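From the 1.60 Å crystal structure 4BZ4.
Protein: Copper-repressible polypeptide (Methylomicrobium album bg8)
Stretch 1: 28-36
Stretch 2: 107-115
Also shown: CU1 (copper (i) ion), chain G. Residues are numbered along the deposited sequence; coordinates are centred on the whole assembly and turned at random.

Stretch 1, residues 28-36: ATAISGTFF
Stretch 2, residues 107-115: TLPYMNGHA

Thr29, Pro109 and Ile31 cover the most surface in this contact, a short antiparallel pairing that buries 568 Å² in all. Thr29, extended at phi/psi -137/138, sits opposite Met111 (-132/162) as a hydrogen-bonded pair, CA to CA 5.4 Å: Thr29 N donates to Met111 O and Met111 N to Thr29 O, both at 2.8 Å. One step on, Ala30 faces Tyr110 as the non-hydrogen-bonded pair, the CA atoms 4.4 Å apart, and Tyr110 CA brings a CA-H...O contact to Thr29 O at 3.3 Å.

The Thr29 side chain, chi1 t, shares a sheet face with Met111. Its CG2 lies over one face of the His114 ring, and its OG1 is 3.4 Å from His114 CE1. That ring (chi1 m, chi2 -82°) binds copper(I) through ND1 at 2.1 Å. On the other sheet face, Ala30 CB packs 3.9 Å from Tyr110 CE1, Tyr110 taking chi1 m.

Beyond the pairs, Pro109 (-83/69) still presents its carbonyl: Ile31 N reaches Pro109 O at 3.1 Å, nearly straight at 177°. Ile31, rotamer p then t, starts sideways but its end comes nearer, placing CG1 4.2 Å from Pro109 CB and CG2 4.2 Å from Met111 CB. Backbone bonds fix the register; small apolar contacts fill around them.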

# COMPACT_ATOMS: atom_id res chain seq x y z
N ALA A 28 -9.32 -16.18 1.39
CA ALA A 28 -8.38 -15.19 1.98
C ALA A 28 -7.01 -15.75 2.18
O ALA A 28 -6.81 -16.99 2.16
CB ALA A 28 -8.89 -14.69 3.30
N THR A 29 -6.04 -14.86 2.39
CA THR A 29 -4.66 -15.27 2.64
C THR A 29 -4.11 -14.41 3.78
O THR A 29 -4.36 -13.21 3.84
CB THR A 29 -3.82 -15.18 1.37
OG1 THR A 29 -2.46 -15.63 1.58
CG2 THR A 29 -3.74 -13.73 0.80
N ALA A 30 -3.38 -15.03 4.70
CA ALA A 30 -2.68 -14.35 5.75
C ALA A 30 -1.63 -13.39 5.22
O ALA A 30 -0.92 -13.66 4.26
CB ALA A 30 -1.96 -15.37 6.64
N ILE A 31 -1.52 -12.28 5.94
CA ILE A 31 -0.46 -11.32 5.75
C ILE A 31 0.16 -10.95 7.08
O ILE A 31 -0.48 -11.04 8.11
CB ILE A 31 -0.98 -9.99 5.07
CG1 ILE A 31 -2.24 -9.47 5.79
CG2 ILE A 31 -1.28 -10.25 3.61
CD1 ILE A 31 -2.78 -8.12 5.36
N SER A 32 1.39 -10.51 7.03
CA SER A 32 2.12 -9.97 8.16
C SER A 32 1.75 -8.49 8.23
O SER A 32 1.88 -7.81 7.24
CB SER A 32 3.59 -10.13 7.86
OG SER A 32 4.30 -9.83 9.00
N GLY A 33 1.19 -8.05 9.33
CA GLY A 33 0.80 -6.63 9.52
C GLY A 33 1.76 -5.93 10.47
O GLY A 33 2.19 -6.51 11.49
N THR A 34 1.96 -4.65 10.22
CA THR A 34 2.60 -3.74 11.18
C THR A 34 1.51 -2.90 11.76
O THR A 34 0.71 -2.28 11.02
CB THR A 34 3.66 -2.87 10.51
OG1 THR A 34 4.71 -3.68 9.98
CG2 THR A 34 4.25 -1.87 11.50
N PHE A 35 1.37 -2.90 13.09
CA PHE A 35 0.28 -2.16 13.72
C PHE A 35 0.83 -0.82 14.23
O PHE A 35 1.97 -0.73 14.72
CB PHE A 35 -0.33 -3.00 14.86
CG PHE A 35 -1.17 -4.09 14.36
CD1 PHE A 35 -0.61 -5.21 13.73
CD2 PHE A 35 -2.54 -3.96 14.46
CE1 PHE A 35 -1.44 -6.19 13.21
CE2 PHE A 35 -3.35 -4.94 13.96
CZ PHE A 35 -2.81 -6.02 13.32
N PHE A 36 0.03 0.22 14.11
CA PHE A 36 0.43 1.53 14.56
C PHE A 36 -0.55 2.00 15.59
O PHE A 36 -1.68 1.59 15.58
CB PHE A 36 0.40 2.56 13.41
CG PHE A 36 1.40 2.30 12.30
CD1 PHE A 36 1.14 1.33 11.31
CD2 PHE A 36 2.55 3.00 12.21
CE1 PHE A 36 2.09 1.03 10.37
CE2 PHE A 36 3.49 2.73 11.20
CZ PHE A 36 3.23 1.76 10.25
N THR A 107 -8.44 -11.27 13.52
CA THR A 107 -9.00 -11.43 12.16
C THR A 107 -8.51 -10.32 11.19
O THR A 107 -8.80 -10.38 9.99
CB THR A 107 -10.54 -11.45 12.12
OG1 THR A 107 -11.07 -10.14 12.36
CG2 THR A 107 -11.08 -12.39 13.13
N LEU A 108 -7.79 -9.33 11.69
CA LEU A 108 -7.29 -8.28 10.80
C LEU A 108 -6.27 -8.68 9.73
O LEU A 108 -6.41 -8.25 8.63
CB LEU A 108 -6.72 -7.11 11.59
CG LEU A 108 -7.82 -6.26 12.22
CD1 LEU A 108 -7.26 -5.31 13.26
CD2 LEU A 108 -8.64 -5.50 11.20
N PRO A 109 -5.20 -9.43 10.06
CA PRO A 109 -4.13 -9.60 9.09
C PRO A 109 -4.36 -10.69 8.07
O PRO A 109 -3.68 -11.73 8.03
CB PRO A 109 -2.88 -9.84 9.97
CG PRO A 109 -3.45 -10.59 11.15
CD PRO A 109 -4.86 -10.05 11.36
N TYR A 110 -5.32 -10.41 7.22
CA TYR A 110 -5.70 -11.20 6.08
C TYR A 110 -6.02 -10.27 4.94
O TYR A 110 -6.46 -9.11 5.18
CB TYR A 110 -6.92 -12.04 6.42
CG TYR A 110 -6.54 -13.10 7.44
CD1 TYR A 110 -6.02 -14.31 7.05
CD2 TYR A 110 -6.60 -12.82 8.81
CE1 TYR A 110 -5.60 -15.24 8.00
CE2 TYR A 110 -6.19 -13.75 9.76
CZ TYR A 110 -5.67 -14.94 9.33
OH TYR A 110 -5.24 -15.85 10.24
N MET A 111 -5.91 -10.84 3.73
CA MET A 111 -6.31 -10.16 2.49
C MET A 111 -7.16 -11.10 1.65
O MET A 111 -7.16 -12.32 1.87
CB MET A 111 -5.05 -9.70 1.75
CG MET A 111 -4.95 -8.18 1.71
SD MET A 111 -6.34 -7.40 0.83
CE MET A 111 -5.73 -7.80 -0.80
N ASN A 112 -7.91 -10.58 0.70
CA ASN A 112 -8.80 -11.43 -0.04
C ASN A 112 -8.06 -12.30 -1.05
O ASN A 112 -8.62 -13.27 -1.53
CB ASN A 112 -9.97 -10.72 -0.68
CG ASN A 112 -9.55 -9.83 -1.77
OD1 ASN A 112 -8.51 -9.22 -1.68
ND2 ASN A 112 -10.31 -9.79 -2.83
N GLY A 113 -6.81 -12.00 -1.36
CA GLY A 113 -6.04 -12.80 -2.31
C GLY A 113 -4.63 -12.27 -2.46
O GLY A 113 -4.21 -11.33 -1.76
N HIS A 114 -3.87 -12.91 -3.33
CA HIS A 114 -2.47 -12.61 -3.53
C HIS A 114 -2.19 -11.41 -4.41
O HIS A 114 -1.09 -10.98 -4.52
CB HIS A 114 -1.76 -13.82 -4.14
CG HIS A 114 -1.74 -14.97 -3.20
ND1 HIS A 114 -0.80 -15.08 -2.21
CD2 HIS A 114 -2.60 -16.01 -3.03
CE1 HIS A 114 -1.06 -16.15 -1.47
NE2 HIS A 114 -2.13 -16.74 -1.96
N ALA A 115 -3.23 -10.89 -5.04
CA ALA A 115 -3.11 -9.68 -5.85
C ALA A 115 -4.16 -8.66 -5.40
O ALA A 115 -5.18 -9.03 -4.85
CB ALA A 115 -3.37 -10.04 -7.26
CU CU1 G . 0.91 -13.90 -2.06
O HOH W 1 -8.12 -16.21 -1.14
O HOH W 2 2.31 -15.76 -1.22